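Local atomic coordinates of endoglucanase E-5 (Thermobifida fusca, PDB entry 2CKS), a protein that cleaves internal beta-1,4-glucosidic linkages in cellulose, lichenin and cereal beta-glucans, here represented by its glycoside hydrolase family 5 catalytic domain. Residues 64-69 against 109-114; 101-106 against 139-144; 147-152 against 190-195. One frame throughout, in Å; residues are numbered along the deposited sequence.

Overall arrangement
This family 5 catalytic domain is an eight-stranded beta/alpha barrel, and three contacts tie its loops and helices together. Contact 1 opens at 64-69, where strand 59-65 runs out. The chain then passes through helix 75-90 and strand 95-101 and enters 101-106, the first half of contact 2, before 109-114 closes contact 1. Contact 2 closes only at 139-144, past strand 132-135, so the two cross and touch directly, Met64 beside His101. Contact 3 follows in series, joining helix 145-162 to the residues between helix 187-191 and strand 199-206. Ile148 packs on Pro140 and Val143 of contact 2, and Tyr151 on Leu112 of contact 1.

Contact 1: 64-69 against 109-114; sequences MYIQED and HYNLDR
The carboxamide of Gln67 meets that of Asn111 tip to tip, the two planes only 9° apart, and a pair of hydrogen bonds joins them into one nearly flat ring. Asn111 ND2 donates to Gln67 OE1 at 2.9 Å and Gln67 NE2 returns a bond to Asn111 OD1 at 3.0 Å, each donor lying in the acceptor's carbonyl plane on a lone pair. The Gln67 chain bends at chi2 (70°), which places CD, and the amide it carries faces that of Asn111.

Asn111 OD1 is gripped three times. Besides the Gln67 bond, Arg114 reaches Asn111 OD1 side-on, with NE at 3.0 Å and NH2 at 2.9 Å, the oxygen lying close to the guanidinium plane. The positive charge probably polarises this carbonyl, and the three donors together fix which way the Asn111 amide is flipped. Asn111 sits at the N-cap position of helix 112-126, yet its side chain turns to Gln67 rather than making a capping bond.

Around the amide pair, Ile66 passes Asn111 in the opposite direction and sets its CG2 methyl 3.3 Å from Asn111 OD1. That methyl also lies 3.8 Å from Arg114 NE. Tyr110 offers its ring edge at CE2 to Gln67 NE2, which has a further acceptor in Glu72 OE1.

Trp100 of strand 95-101 touches Ile66, Asn111 and Arg114, so the contact bridges the loop leaving strand 59-65 and the start of helix 112-126 by way of the intervening barrel strand, while Leu112 packs against helix 145-162.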
loop_
_atom_site.group_PDB
_atom_site.type_symbol
_atom_site.label_atom_id
_atom_site.label_comp_id
_atom_site.label_asym_id
_atom_site.label_seq_id
_atom_site.Cartn_x
_atom_site.Cartn_y
_atom_site.Cartn_z
ATOM N N MET A 64 -2.545 -8.045 4.210
ATOM C CA MET A 64 -3.128 -9.328 4.571
ATOM C C MET A 64 -3.100 -10.263 3.370
ATOM O O MET A 64 -3.909 -10.140 2.451
ATOM C CB MET A 64 -4.567 -9.138 5.041
ATOM C CG MET A 64 -5.245 -10.431 5.521
ATOM S SD MET A 64 -6.931 -10.153 6.045
ATOM C CE MET A 64 -7.730 -9.951 4.442
ATOM N N TYR A 65 -2.152 -11.193 3.374
ATOM C CA TYR A 65 -2.122 -12.256 2.384
ATOM C C TYR A 65 -3.377 -13.106 2.529
ATOM O O TYR A 65 -3.952 -13.207 3.607
ATOM C CB TYR A 65 -0.919 -13.161 2.582
ATOM C CG TYR A 65 0.418 -12.644 2.117
ATOM C CD1 TYR A 65 1.030 -11.569 2.741
ATOM C CD2 TYR A 65 1.092 -13.269 1.077
ATOM C CE1 TYR A 65 2.273 -11.121 2.348
ATOM C CE2 TYR A 65 2.343 -12.823 0.669
ATOM C CZ TYR A 65 2.923 -11.751 1.313
ATOM O OH TYR A 65 4.162 -11.293 0.922
ATOM N N ILE A 66 -3.802 -13.700 1.421
ATOM C CA ILE A 66 -5.001 -14.532 1.398
ATOM C C ILE A 66 -4.594 -16.003 1.374
ATOM O O ILE A 66 -5.034 -16.786 2.208
ATOM C CB ILE A 66 -5.890 -14.161 0.182
ATOM C CG1 ILE A 66 -5.998 -12.633 0.019
ATOM C CG2 ILE A 66 -7.264 -14.823 0.322
ATOM C CD1 ILE A 66 -6.510 -11.898 1.216
ATOM N N GLN A 67 -3.737 -16.347 0.422
ATOM C CA GLN A 67 -3.046 -17.625 0.409
ATOM C C GLN A 67 -1.782 -17.498 1.274
ATOM O O GLN A 67 -1.686 -16.580 2.085
ATOM C CB GLN A 67 -2.760 -18.042 -1.035
ATOM C CG GLN A 67 -4.001 -18.587 -1.745
ATOM C CD GLN A 67 -5.058 -17.530 -2.049
ATOM O OE1 GLN A 67 -4.761 -16.506 -2.666
ATOM N NE2 GLN A 67 -6.291 -17.787 -1.628
ATOM N N GLU A 68 -0.843 -18.437 1.152
ATOM C CA GLU A 68 0.418 -18.400 1.905
ATOM C C GLU A 68 0.172 -18.292 3.416
ATOM O O GLU A 68 0.815 -17.511 4.117
ATOM C CB GLU A 68 1.334 -17.293 1.364
ATOM C CG GLU A 68 1.572 -17.430 -0.139
ATOM C CD GLU A 68 2.538 -16.414 -0.712
ATOM O OE1 GLU A 68 3.698 -16.338 -0.236
ATOM O OE2 GLU A 68 2.138 -15.692 -1.651
ATOM N N ASP A 69 -0.770 -19.104 3.893
ATOM C CA ASP A 69 -1.128 -19.213 5.313
ATOM C C ASP A 69 -1.860 -17.990 5.862
ATOM O O ASP A 69 -1.943 -17.800 7.078
ATOM C CB ASP A 69 0.107 -19.539 6.167
ATOM C CG ASP A 69 0.733 -20.868 5.790
ATOM O OD1 ASP A 69 1.969 -20.917 5.631
ATOM O OD2 ASP A 69 0.059 -21.906 5.634
ATOM N N HIS A 109 -9.573 -12.617 -9.536
ATOM C CA HIS A 109 -10.861 -13.295 -9.477
ATOM C C HIS A 109 -10.832 -14.592 -8.648
ATOM O O HIS A 109 -11.857 -15.004 -8.102
ATOM C CB HIS A 109 -11.403 -13.585 -10.882
ATOM C CG HIS A 109 -12.897 -13.656 -10.936
ATOM N ND1 HIS A 109 -13.612 -14.679 -10.349
ATOM C CD2 HIS A 109 -13.809 -12.835 -11.506
ATOM C CE1 HIS A 109 -14.901 -14.479 -10.549
ATOM N NE2 HIS A 109 -15.049 -13.368 -11.249
ATOM N N TYR A 110 -9.666 -15.226 -8.539
ATOM C CA TYR A 110 -9.506 -16.397 -7.673
ATOM C C TYR A 110 -10.008 -16.143 -6.245
ATOM O O TYR A 110 -10.498 -17.059 -5.576
ATOM C CB TYR A 110 -8.035 -16.814 -7.646
ATOM C CG TYR A 110 -7.779 -18.111 -6.936
ATOM C CD1 TYR A 110 -7.836 -19.316 -7.621
ATOM C CD2 TYR A 110 -7.484 -18.138 -5.578
ATOM C CE1 TYR A 110 -7.603 -20.509 -6.975
ATOM C CE2 TYR A 110 -7.255 -19.334 -4.918
ATOM C CZ TYR A 110 -7.312 -20.517 -5.623
ATOM O OH TYR A 110 -7.091 -21.713 -4.969
ATOM N N ASN A 111 -9.877 -14.900 -5.783
ATOM C CA ASN A 111 -10.243 -14.521 -4.427
ATOM C C ASN A 111 -11.429 -13.555 -4.357
ATOM O O ASN A 111 -11.652 -12.933 -3.324
ATOM C CB ASN A 111 -9.024 -13.906 -3.738
ATOM C CG ASN A 111 -8.008 -14.946 -3.352
ATOM O OD1 ASN A 111 -8.325 -15.870 -2.610
ATOM N ND2 ASN A 111 -6.799 -14.838 -3.890
ATOM N N LEU A 112 -12.200 -13.458 -5.435
ATOM C CA LEU A 112 -13.295 -12.487 -5.511
ATOM C C LEU A 112 -14.386 -12.721 -4.469
ATOM O O LEU A 112 -14.821 -11.784 -3.810
ATOM C CB LEU A 112 -13.928 -12.495 -6.909
ATOM C CG LEU A 112 -15.176 -11.609 -7.043
ATOM C CD1 LEU A 112 -14.839 -10.160 -6.784
ATOM C CD2 LEU A 112 -15.804 -11.775 -8.411
ATOM N N ASP A 113 -14.852 -13.958 -4.341
ATOM C CA ASP A 113 -15.933 -14.275 -3.408
ATOM C C ASP A 113 -15.527 -13.916 -1.977
ATOM O O ASP A 113 -16.296 -13.277 -1.256
ATOM C CB ASP A 113 -16.324 -15.755 -3.514
ATOM C CG ASP A 113 -17.645 -16.075 -2.832
ATOM O OD1 ASP A 113 -18.581 -15.253 -2.898
ATOM O OD2 ASP A 113 -17.833 -17.148 -2.214
ATOM N N ARG A 114 -14.301 -14.284 -1.592
ATOM C CA ARG A 114 -13.740 -13.912 -0.292
ATOM C C ARG A 114 -13.610 -12.406 -0.144
ATOM O O ARG A 114 -13.876 -11.865 0.925
ATOM C CB ARG A 114 -12.342 -14.507 -0.103
ATOM C CG ARG A 114 -12.325 -15.910 0.409
ATOM C CD ARG A 114 -10.919 -16.427 0.598
ATOM N NE ARG A 114 -10.356 -16.838 -0.682
ATOM C CZ ARG A 114 -10.426 -18.063 -1.170
ATOM N NH1 ARG A 114 -11.040 -19.021 -0.483
ATOM N NH2 ARG A 114 -9.893 -18.330 -2.358
#

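Contact 2: 101-106 against 139-144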
loop_
_atom_site.group_PDB
_atom_site.type_symbol
_atom_site.label_atom_id
_atom_site.label_comp_id
_atom_site.label_asym_id
_atom_site.label_seq_id
_atom_site.Cartn_x
_atom_site.Cartn_y
_atom_site.Cartn_z
ATOM N N HIS A 101 -4.058 -8.749 -0.072
ATOM C CA HIS A 101 -2.717 -8.978 -0.586
ATOM C C HIS A 101 -2.615 -10.251 -1.406
ATOM O O HIS A 101 -1.960 -11.220 -1.019
ATOM C CB HIS A 101 -1.690 -8.960 0.551
ATOM C CG HIS A 101 -0.290 -8.733 0.093
ATOM N ND1 HIS A 101 0.250 -7.472 -0.055
ATOM C CD2 HIS A 101 0.689 -9.607 -0.243
ATOM C CE1 HIS A 101 1.503 -7.583 -0.460
ATOM N NE2 HIS A 101 1.797 -8.866 -0.576
ATOM N N ILE A 102 -3.278 -10.231 -2.553
ATOM C CA ILE A 102 -3.184 -11.327 -3.500
ATOM C C ILE A 102 -1.837 -11.266 -4.205
ATOM O O ILE A 102 -1.269 -10.181 -4.401
ATOM C CB ILE A 102 -4.355 -11.319 -4.510
ATOM C CG1 ILE A 102 -4.327 -10.074 -5.410
ATOM C CG2 ILE A 102 -5.682 -11.443 -3.777
ATOM C CD1 ILE A 102 -3.951 -10.371 -6.861
ATOM N N LEU A 103 -1.320 -12.441 -4.544
ATOM C CA LEU A 103 -0.029 -12.559 -5.203
ATOM C C LEU A 103 0.038 -13.841 -6.029
ATOM O O LEU A 103 0.266 -13.794 -7.237
ATOM C CB LEU A 103 1.086 -12.528 -4.151
ATOM C CG LEU A 103 2.518 -12.652 -4.666
ATOM C CD1 LEU A 103 2.812 -11.616 -5.758
ATOM C CD2 LEU A 103 3.505 -12.518 -3.516
ATOM N N THR A 104 -0.174 -14.976 -5.361
ATOM C CA THR A 104 -0.215 -16.294 -6.003
ATOM C C THR A 104 -1.343 -17.115 -5.372
ATOM O O THR A 104 -1.263 -17.438 -4.180
ATOM C CB THR A 104 1.132 -17.051 -5.806
ATOM O OG1 THR A 104 2.234 -16.267 -6.293
ATOM C CG2 THR A 104 1.166 -18.324 -6.647
ATOM N N PRO A 105 -2.394 -17.465 -6.115
ATOM C CA PRO A 105 -2.620 -17.118 -7.526
ATOM C C PRO A 105 -2.715 -15.621 -7.846
ATOM O O PRO A 105 -3.184 -14.817 -7.031
ATOM C CB PRO A 105 -3.966 -17.786 -7.831
ATOM C CG PRO A 105 -4.087 -18.856 -6.831
ATOM C CD PRO A 105 -3.462 -18.316 -5.576
ATOM N N GLY A 106 -2.303 -15.282 -9.064
ATOM C CA GLY A 106 -2.201 -13.907 -9.514
ATOM C C GLY A 106 -3.454 -13.312 -10.132
ATOM O O GLY A 106 -3.515 -12.100 -10.328
ATOM N N GLU A 139 -1.224 -7.316 -6.113
ATOM C CA GLU A 139 -0.348 -7.549 -7.269
ATOM C C GLU A 139 -0.934 -8.549 -8.268
ATOM O O GLU A 139 -0.517 -9.703 -8.322
ATOM C CB GLU A 139 1.052 -7.985 -6.807
ATOM C CG GLU A 139 1.902 -6.822 -6.314
ATOM C CD GLU A 139 3.380 -7.149 -6.167
ATOM O OE1 GLU A 139 3.748 -8.344 -6.277
ATOM O OE2 GLU A 139 4.184 -6.201 -5.937
ATOM N N PRO A 140 -1.878 -8.092 -9.091
ATOM C CA PRO A 140 -2.377 -8.928 -10.192
ATOM C C PRO A 140 -1.217 -9.344 -11.077
ATOM O O PRO A 140 -0.325 -8.542 -11.321
ATOM C CB PRO A 140 -3.319 -7.989 -10.967
ATOM C CG PRO A 140 -3.719 -6.924 -9.976
ATOM C CD PRO A 140 -2.511 -6.760 -9.093
ATOM N N ASN A 141 -1.194 -10.591 -11.515
ATOM C CA ASN A 141 -0.195 -11.025 -12.473
ATOM C C ASN A 141 -0.723 -12.176 -13.319
ATOM O O ASN A 141 -1.559 -12.963 -12.870
ATOM C CB ASN A 141 1.131 -11.378 -11.768
ATOM C CG ASN A 141 0.983 -12.464 -10.722
ATOM O OD1 ASN A 141 1.214 -13.643 -11.010
ATOM N ND2 ASN A 141 0.627 -12.078 -9.488
ATOM N N GLY A 142 -0.248 -12.226 -14.558
ATOM C CA GLY A 142 -0.662 -13.235 -15.515
ATOM C C GLY A 142 -2.030 -12.980 -16.118
ATOM O O GLY A 142 -2.582 -13.859 -16.780
ATOM N N VAL A 143 -2.572 -11.779 -15.900
ATOM C CA VAL A 143 -3.910 -11.416 -16.368
ATOM C C VAL A 143 -3.898 -10.111 -17.167
ATOM O O VAL A 143 -3.041 -9.238 -16.983
ATOM C CB VAL A 143 -4.936 -11.317 -15.198
ATOM C CG1 VAL A 143 -5.169 -12.681 -14.559
ATOM C CG2 VAL A 143 -4.498 -10.287 -14.157
ATOM N N SER A 144 -4.873 -9.984 -18.059
ATOM C CA SER A 144 -5.017 -8.793 -18.875
ATOM C C SER A 144 -5.522 -7.631 -18.041
ATOM O O SER A 144 -6.149 -7.826 -16.993
ATOM C CB SER A 144 -6.009 -9.042 -20.008
ATOM O OG SER A 144 -7.314 -9.235 -19.498
HETATM O O HOH W 1 1.779 -15.605 -9.352
#
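Asn141 reaches across to Gly106 and Leu103 with its carboxamide. From CB, CG is held between the backbone N and the carbonyl carbon (chi1 58°), which sets Asn141 CG 3.7 Å from Gly106 CA; ND2 then comes closer still to that CA. Gly106 has no side chain there, and the amide lies directly against its backbone. At the tip the two branches part. Asn141 ND2 donates to Leu103 O at 2.9 Å, an almost straight bond (171°) that lies in both the amide plane and the carbonyl plane. Asn141 ND2 also donates to Glu139 O, of its own segment, at 2.9 Å. Asn141 OD1 takes a 2.6 Å bond from water 1. The same water donates to Leu103 O, so amide, water and carbonyl close a small ring.

Such links join the loops at the C-terminal ends of neighbouring strands in a TIM barrel: 101-106 follows strand 95-101, and the loop 139-144 comes after strand 132-135. Asn138 and Glu139 form the Asn-Glu pair familiar from clan A of the glycoside hydrolases, to which family 5 belongs; Glu139 is probably the proton donor, as in relatives. Its OE2 bonds to His204, and with Glu231, the likely nucleophile, it binds a zinc ion in this crystal. In the conformer given here, Leu103 CD1 lies 3.4 Å from Glu139 OE1, the two side chains side by side and pointing the same way, with Trp175 packing on both.

The backbones add two bonds. Asn141 N donates to Gly106 O at 3.0 Å from above the carbonyl plane, and Pro140 CA makes a CH...O contact to that oxygen. The bond from Glu139 N to Ile102 O is weak at 3.3 Å; Asn138 ND2 also donates to Ile102 O. Ile102 CD1 also packs loosely against Pro140 CD.

Contact 3: 147-152 against 190-195; sequences SIKSYA and AANPVN
Residues 147-152 are a piece of helix 145-162. The other segment, 190-195, leaves the end of helix 187-191 as a loop running alongside it. The backbones come nearest at Lys149 and Val194, whose CA atoms are 5.5 Å apart. The helix turn is regular, with Tyr151 N and Ala152 N bonded to the carbonyls of Ser147 and Ile148.

Lys149 carries most of the contact. Its CG stands anti to the backbone N (chi1 174°) and the chain runs straight on through CD, crossing the Asn192 side chain at about a right angle. Here the aliphatic part lies against the amide: Asn192 OD1 is 3.2 Å from Lys149 CE and 3.3 Å from Lys149 CD. The chain then bends, and a chi4 of 78° turns Lys149 NZ to Pro193 O, a 3.0 Å hydrogen bond tilted from the carbonyl plane. The same ammonium makes a salt bridge with Glu153, one turn further along the helix. Glu153 OE1 also accepts from Asn195 N, which ties the loop to the helix a second time.

The apolar part is small. Ala152 presents CB to Val194 CG2 at 4.0 Å, and Lys149 CG lies 4.4 Å from that methyl. Nearby, Asn192 O accepts from Trp145 NE1 at the start of the helix, while Val194 N donates to Tyr201 OH on strand 199-206.

Well away from the catalytic residues, this is the outer layer of a beta/alpha barrel, where the helix that follows the fourth strand is fastened to the connection entering the sixth.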
loop_
_atom_site.group_PDB
_atom_site.type_symbol
_atom_site.label_atom_id
_atom_site.label_comp_id
_atom_site.label_asym_id
_atom_site.label_seq_id
_atom_site.Cartn_x
_atom_site.Cartn_y
_atom_site.Cartn_z
ATOM N N SER A 147 -9.338 -7.787 -17.586
ATOM C CA SER A 147 -9.830 -8.675 -16.541
ATOM C C SER A 147 -9.661 -8.044 -15.161
ATOM O O SER A 147 -10.482 -8.274 -14.282
ATOM C CB SER A 147 -9.146 -10.039 -16.604
ATOM O OG SER A 147 -7.845 -9.984 -16.066
ATOM N N ILE A 148 -8.608 -7.247 -14.973
ATOM C CA ILE A 148 -8.433 -6.528 -13.703
ATOM C C ILE A 148 -9.522 -5.484 -13.566
ATOM O O ILE A 148 -10.115 -5.347 -12.511
ATOM C CB ILE A 148 -7.039 -5.889 -13.587
ATOM C CG1 ILE A 148 -5.960 -6.969 -13.599
ATOM C CG2 ILE A 148 -6.949 -5.067 -12.292
ATOM C CD1 ILE A 148 -4.577 -6.423 -13.848
ATOM N N LYS A 149 -9.812 -4.789 -14.658
ATOM C CA LYS A 149 -10.875 -3.796 -14.680
ATOM C C LYS A 149 -12.232 -4.430 -14.329
ATOM O O LYS A 149 -12.983 -3.891 -13.541
ATOM C CB LYS A 149 -10.924 -3.122 -16.067
ATOM C CG LYS A 149 -12.094 -2.164 -16.260
ATOM C CD LYS A 149 -12.149 -1.614 -17.675
ATOM C CE LYS A 149 -13.576 -1.428 -18.170
ATOM N NZ LYS A 149 -14.168 -0.201 -17.586
ATOM N N SER A 150 -12.546 -5.580 -14.913
ATOM C CA SER A 150 -13.824 -6.230 -14.629
ATOM C C SER A 150 -13.876 -6.743 -13.186
ATOM O O SER A 150 -14.929 -6.712 -12.565
ATOM C CB SER A 150 -14.128 -7.347 -15.635
ATOM O OG SER A 150 -13.127 -8.347 -15.637
ATOM N N TYR A 151 -12.737 -7.183 -12.647
ATOM C CA TYR A 151 -12.660 -7.579 -11.243
ATOM C C TYR A 151 -12.973 -6.374 -10.364
ATOM O O TYR A 151 -13.768 -6.468 -9.433
ATOM C CB TYR A 151 -11.267 -8.129 -10.895
ATOM C CG TYR A 151 -11.002 -8.199 -9.403
ATOM C CD1 TYR A 151 -11.484 -9.257 -8.631
ATOM C CD2 TYR A 151 -10.290 -7.199 -8.755
ATOM C CE1 TYR A 151 -11.245 -9.313 -7.259
ATOM C CE2 TYR A 151 -10.070 -7.239 -7.394
ATOM C CZ TYR A 151 -10.537 -8.292 -6.650
ATOM O OH TYR A 151 -10.276 -8.304 -5.292
ATOM N N ALA A 152 -12.344 -5.241 -10.671
ATOM C CA ALA A 152 -12.505 -4.023 -9.890
ATOM C C ALA A 152 -13.968 -3.604 -9.892
ATOM O O ALA A 152 -14.516 -3.209 -8.876
ATOM C CB ALA A 152 -11.619 -2.896 -10.446
ATOM N N ALA A 190 -5.355 4.164 -19.133
ATOM C CA ALA A 190 -6.001 5.423 -19.493
ATOM C C ALA A 190 -7.008 5.242 -20.616
ATOM O O ALA A 190 -8.043 5.919 -20.618
ATOM C CB ALA A 190 -4.968 6.451 -19.874
ATOM N N ALA A 191 -6.732 4.297 -21.517
ATOM C CA ALA A 191 -7.616 4.002 -22.650
ATOM C C ALA A 191 -8.853 3.201 -22.253
ATOM O O ALA A 191 -9.840 3.194 -22.982
ATOM C CB ALA A 191 -6.855 3.248 -23.741
ATOM N N ASN A 192 -8.787 2.505 -21.118
ATOM C CA ASN A 192 -9.881 1.669 -20.637
ATOM C C ASN A 192 -9.939 1.719 -19.103
ATOM O O ASN A 192 -9.683 0.730 -18.435
ATOM C CB ASN A 192 -9.668 0.227 -21.126
ATOM C CG ASN A 192 -10.867 -0.666 -20.889
ATOM O OD1 ASN A 192 -11.979 -0.189 -20.661
ATOM N ND2 ASN A 192 -10.644 -1.980 -20.958
ATOM N N PRO A 193 -10.256 2.878 -18.540
ATOM C CA PRO A 193 -10.150 3.056 -17.090
ATOM C C PRO A 193 -11.274 2.353 -16.336
ATOM O O PRO A 193 -12.330 2.062 -16.910
ATOM C CB PRO A 193 -10.229 4.572 -16.923
ATOM C CG PRO A 193 -11.042 5.023 -18.066
ATOM C CD PRO A 193 -10.716 4.108 -19.214
ATOM N N VAL A 194 -11.034 2.065 -15.063
ATOM C CA VAL A 194 -12.091 1.572 -14.191
ATOM C C VAL A 194 -13.207 2.630 -14.186
ATOM O O VAL A 194 -12.928 3.817 -14.040
ATOM C CB VAL A 194 -11.553 1.304 -12.773
ATOM C CG1 VAL A 194 -12.691 1.005 -11.800
ATOM C CG2 VAL A 194 -10.561 0.159 -12.801
ATOM N N ASN A 195 -14.449 2.178 -14.371
ATOM C CA ASN A 195 -15.626 3.050 -14.484
ATOM C C ASN A 195 -16.144 3.404 -13.090
ATOM O O ASN A 195 -17.236 3.022 -12.687
ATOM C CB ASN A 195 -16.719 2.366 -15.334
ATOM C CG ASN A 195 -17.872 3.303 -15.705
ATOM O OD1 ASN A 195 -17.677 4.345 -16.344
ATOM N ND2 ASN A 195 -19.085 2.916 -15.325
#